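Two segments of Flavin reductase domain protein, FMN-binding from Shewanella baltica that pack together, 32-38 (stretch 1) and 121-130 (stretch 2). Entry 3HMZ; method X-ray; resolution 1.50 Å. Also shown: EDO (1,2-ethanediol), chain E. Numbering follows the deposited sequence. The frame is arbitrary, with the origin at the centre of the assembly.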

# COMPACT_ATOMS: atom_id res chain seq x y z
N VAL A 32 1.25 7.26 -4.85
CA VAL A 32 0.72 7.62 -6.14
C VAL A 32 0.39 9.09 -6.25
O VAL A 32 0.44 9.82 -5.25
N LEU A 33 0.12 9.51 -7.48
CA LEU A 33 -0.50 10.83 -7.71
C LEU A 33 -1.96 10.56 -8.10
O LEU A 33 -2.25 9.68 -8.90
N VAL A 34 -2.86 11.32 -7.50
CA VAL A 34 -4.30 11.28 -7.80
C VAL A 34 -4.60 12.53 -8.62
O VAL A 34 -4.30 13.65 -8.21
N SER A 35 -5.13 12.33 -9.82
CA SER A 35 -5.56 13.47 -10.64
C SER A 35 -7.03 13.39 -10.99
O SER A 35 -7.61 12.30 -11.13
N ALA A 36 -7.62 14.57 -11.21
CA ALA A 36 -9.05 14.66 -11.48
C ALA A 36 -9.35 15.98 -12.17
O ALA A 36 -8.55 16.91 -12.10
N ARG A 37 -10.52 16.00 -12.81
CA ARG A 37 -11.02 17.15 -13.51
C ARG A 37 -12.46 17.46 -13.10
O ARG A 37 -13.28 16.57 -12.97
N SER A 38 -12.75 18.75 -12.93
CA SER A 38 -14.13 19.16 -12.64
C SER A 38 -14.35 20.52 -13.30
O SER A 38 -13.55 21.44 -13.08
N HIS A 121 -10.72 9.63 -22.65
CA HIS A 121 -11.20 9.96 -21.30
C HIS A 121 -11.18 11.47 -21.11
O HIS A 121 -10.30 12.15 -21.65
N ASP A 122 -12.09 11.99 -20.31
CA ASP A 122 -12.10 13.40 -19.98
C ASP A 122 -11.35 13.54 -18.68
O ASP A 122 -11.87 14.01 -17.67
N LEU A 123 -10.08 13.12 -18.73
CA LEU A 123 -9.23 13.06 -17.56
C LEU A 123 -7.82 13.55 -17.81
O LEU A 123 -7.29 13.36 -18.89
N PRO A 124 -7.20 14.12 -16.76
CA PRO A 124 -5.80 14.52 -16.84
C PRO A 124 -4.88 13.39 -16.36
O PRO A 124 -5.12 12.82 -15.28
N PHE A 125 -3.87 13.08 -17.16
CA PHE A 125 -2.85 12.10 -16.83
C PHE A 125 -1.52 12.87 -16.65
O PHE A 125 -1.23 13.82 -17.41
N VAL A 126 -0.69 12.45 -15.69
CA VAL A 126 0.56 13.14 -15.40
C VAL A 126 1.70 12.57 -16.25
O VAL A 126 2.02 11.39 -16.17
N ALA A 127 2.30 13.41 -17.07
CA ALA A 127 3.47 13.03 -17.86
C ALA A 127 4.65 12.65 -16.97
O ALA A 127 4.85 13.24 -15.91
N GLY A 128 5.39 11.62 -17.39
CA GLY A 128 6.60 11.19 -16.72
C GLY A 128 6.43 10.05 -15.74
O GLY A 128 7.42 9.49 -15.27
N CYS A 129 5.18 9.71 -15.39
CA CYS A 129 4.94 8.61 -14.46
C CYS A 129 5.24 7.29 -15.18
O CYS A 129 5.43 7.26 -16.41
N SER A 130 5.33 6.23 -14.40
CA SER A 130 5.56 4.90 -14.96
C SER A 130 4.29 4.17 -15.37
O SER A 130 4.36 3.26 -16.18

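Which side chains of the strand face the second stretch? Residues 32-38 form a strand, and its side chains alternate: Leu33, Ser35 and Arg37 point their CA-to-CB bonds toward the other stretch, while Val34, Ala36 and Ser38 point away. The second stretch runs nearly antiparallel to it, at 164°, and answers with Pro124, Val126 and Cys129, all toward the strand. No backbone-to-backbone hydrogen bond joins the two; the CA atoms of Ala36 and Pro124 are 6.3 Å apart, and each close contact involves a side chain from at least one stretch.

How does Arg37 reach its acid? Its chain is extended through chi1 and chi2, both t, and then turns at chi3, which is m at -72°. This carries the guanidinium across the second stretch, over the backbone at Leu123 and Pro124, to Asp122, whose CA-to-CB bond points sideways but whose t side chain brings the carboxylate nearer. Arg37 NH1 donates to Asp122 OD1 at 2.7 Å, a salt bridge with an N-H...acceptor angle of 157°, the acid lying at the edge of the guanidinium, near its plane. One face of the same group lies over the backbone of Leu123 and Pro124, with Arg37 NH1 3.6 Å from Leu123 N and Arg37 NH2 3.8 Å from Pro124 N. Nearer the strand, Arg37 CB sits 4.0 Å from Pro124 CD, so the aliphatic root of the arginine also packs on the proline ring.

What does the small Ser35 contribute in the middle? Its p rotamer, chi1 62°, places the hydroxyl where Ser35 OG donates a hydrogen bond of 2.6 Å to Pro124 O. The proline ring, with its C-gamma endo pucker, fits close to the strand: Pro124 CG is 4.0 Å from Ser35 CB and 3.6 Å from Ala36 O. Ala36 therefore takes part through its backbone, its methyl pointing away.

How does the contact finish beyond the serine? Here it is apolar. Leu33, in the m,t rotamer, extends CD1 to 4.0 Å from CG1 of Val126, which is t, and to 4.1 Å from SG of Cys129, which is m. A type II turn from Val126 to Cys129 brings these two side chains to the same leucine methyl. Gly128, within the turn, has a positive phi of 96°, where a CB would jam against the preceding carbonyl O. Gly128 N donates a hydrogen bond of 2.9 Å to O2 of the 1,2-ethanediol; the diol, probably from the crystallisation liquor, thus binds the turn backbone.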

# COMPACT_ATOMS: atom_id res chain seq x y z
CB VAL A 32 -0.55 6.79 -6.47
CG1 VAL A 32 -0.26 5.29 -6.34
CG2 VAL A 32 -1.72 7.15 -5.53
CB LEU A 33 0.20 11.63 -8.80
CG LEU A 33 1.71 11.73 -8.68
CD1 LEU A 33 2.23 12.50 -9.89
CD2 LEU A 33 2.17 12.32 -7.36
CB VAL A 34 -5.18 11.29 -6.52
CG1 VAL A 34 -6.68 11.12 -6.87
CG2 VAL A 34 -4.66 10.23 -5.50
CB SER A 35 -4.70 13.58 -11.88
OG SER A 35 -4.83 12.42 -12.68
CB ALA A 36 -9.89 14.49 -10.17
CB ARG A 37 -11.01 16.84 -14.99
CG ARG A 37 -11.46 17.98 -15.92
CD ARG A 37 -11.29 17.55 -17.35
NE ARG A 37 -9.86 17.50 -17.69
CZ ARG A 37 -9.32 17.08 -18.83
NH1 ARG A 37 -10.05 16.60 -19.82
NH2 ARG A 37 -8.01 17.15 -18.97
CB SER A 38 -14.41 19.25 -11.17
OG SER A 38 -15.81 19.52 -10.95
CB HIS A 121 -10.25 9.31 -20.27
CG HIS A 121 -10.30 7.82 -20.26
ND1 HIS A 121 -11.33 7.13 -19.66
CD2 HIS A 121 -9.53 6.88 -20.86
CE1 HIS A 121 -11.16 5.83 -19.84
NE2 HIS A 121 -10.08 5.65 -20.58
CB ASP A 122 -13.54 13.89 -19.88
CG ASP A 122 -13.63 15.40 -19.77
OD1 ASP A 122 -12.70 16.12 -20.20
OD2 ASP A 122 -14.66 15.86 -19.22
CB LEU A 123 -9.10 11.60 -17.06
CG LEU A 123 -10.32 10.99 -16.37
CD1 LEU A 123 -10.24 9.47 -16.25
CD2 LEU A 123 -10.59 11.70 -15.06
CB PRO A 124 -5.72 15.69 -15.87
CG PRO A 124 -6.75 15.37 -14.81
CD PRO A 124 -7.79 14.54 -15.47
CB PHE A 125 -2.68 11.10 -17.96
CG PHE A 125 -3.86 10.19 -18.15
CD1 PHE A 125 -5.02 10.62 -18.77
CD2 PHE A 125 -3.81 8.88 -17.70
CE1 PHE A 125 -6.10 9.75 -18.93
CE2 PHE A 125 -4.85 8.01 -17.90
CZ PHE A 125 -6.03 8.46 -18.52
CB VAL A 126 0.89 13.12 -13.90
CG1 VAL A 126 2.23 13.81 -13.63
CG2 VAL A 126 -0.28 13.73 -13.05
CB ALA A 127 3.92 14.19 -18.80
CB CYS A 129 3.48 8.62 -14.01
SG CYS A 129 3.08 10.11 -13.05
CB SER A 130 6.38 4.05 -14.01
OG SER A 130 5.72 3.91 -12.79
C1 EDO E . 3.81 10.36 -22.13
O1 EDO E . 2.54 10.74 -22.69
C2 EDO E . 3.78 10.64 -20.64
O2 EDO E . 5.00 10.38 -19.96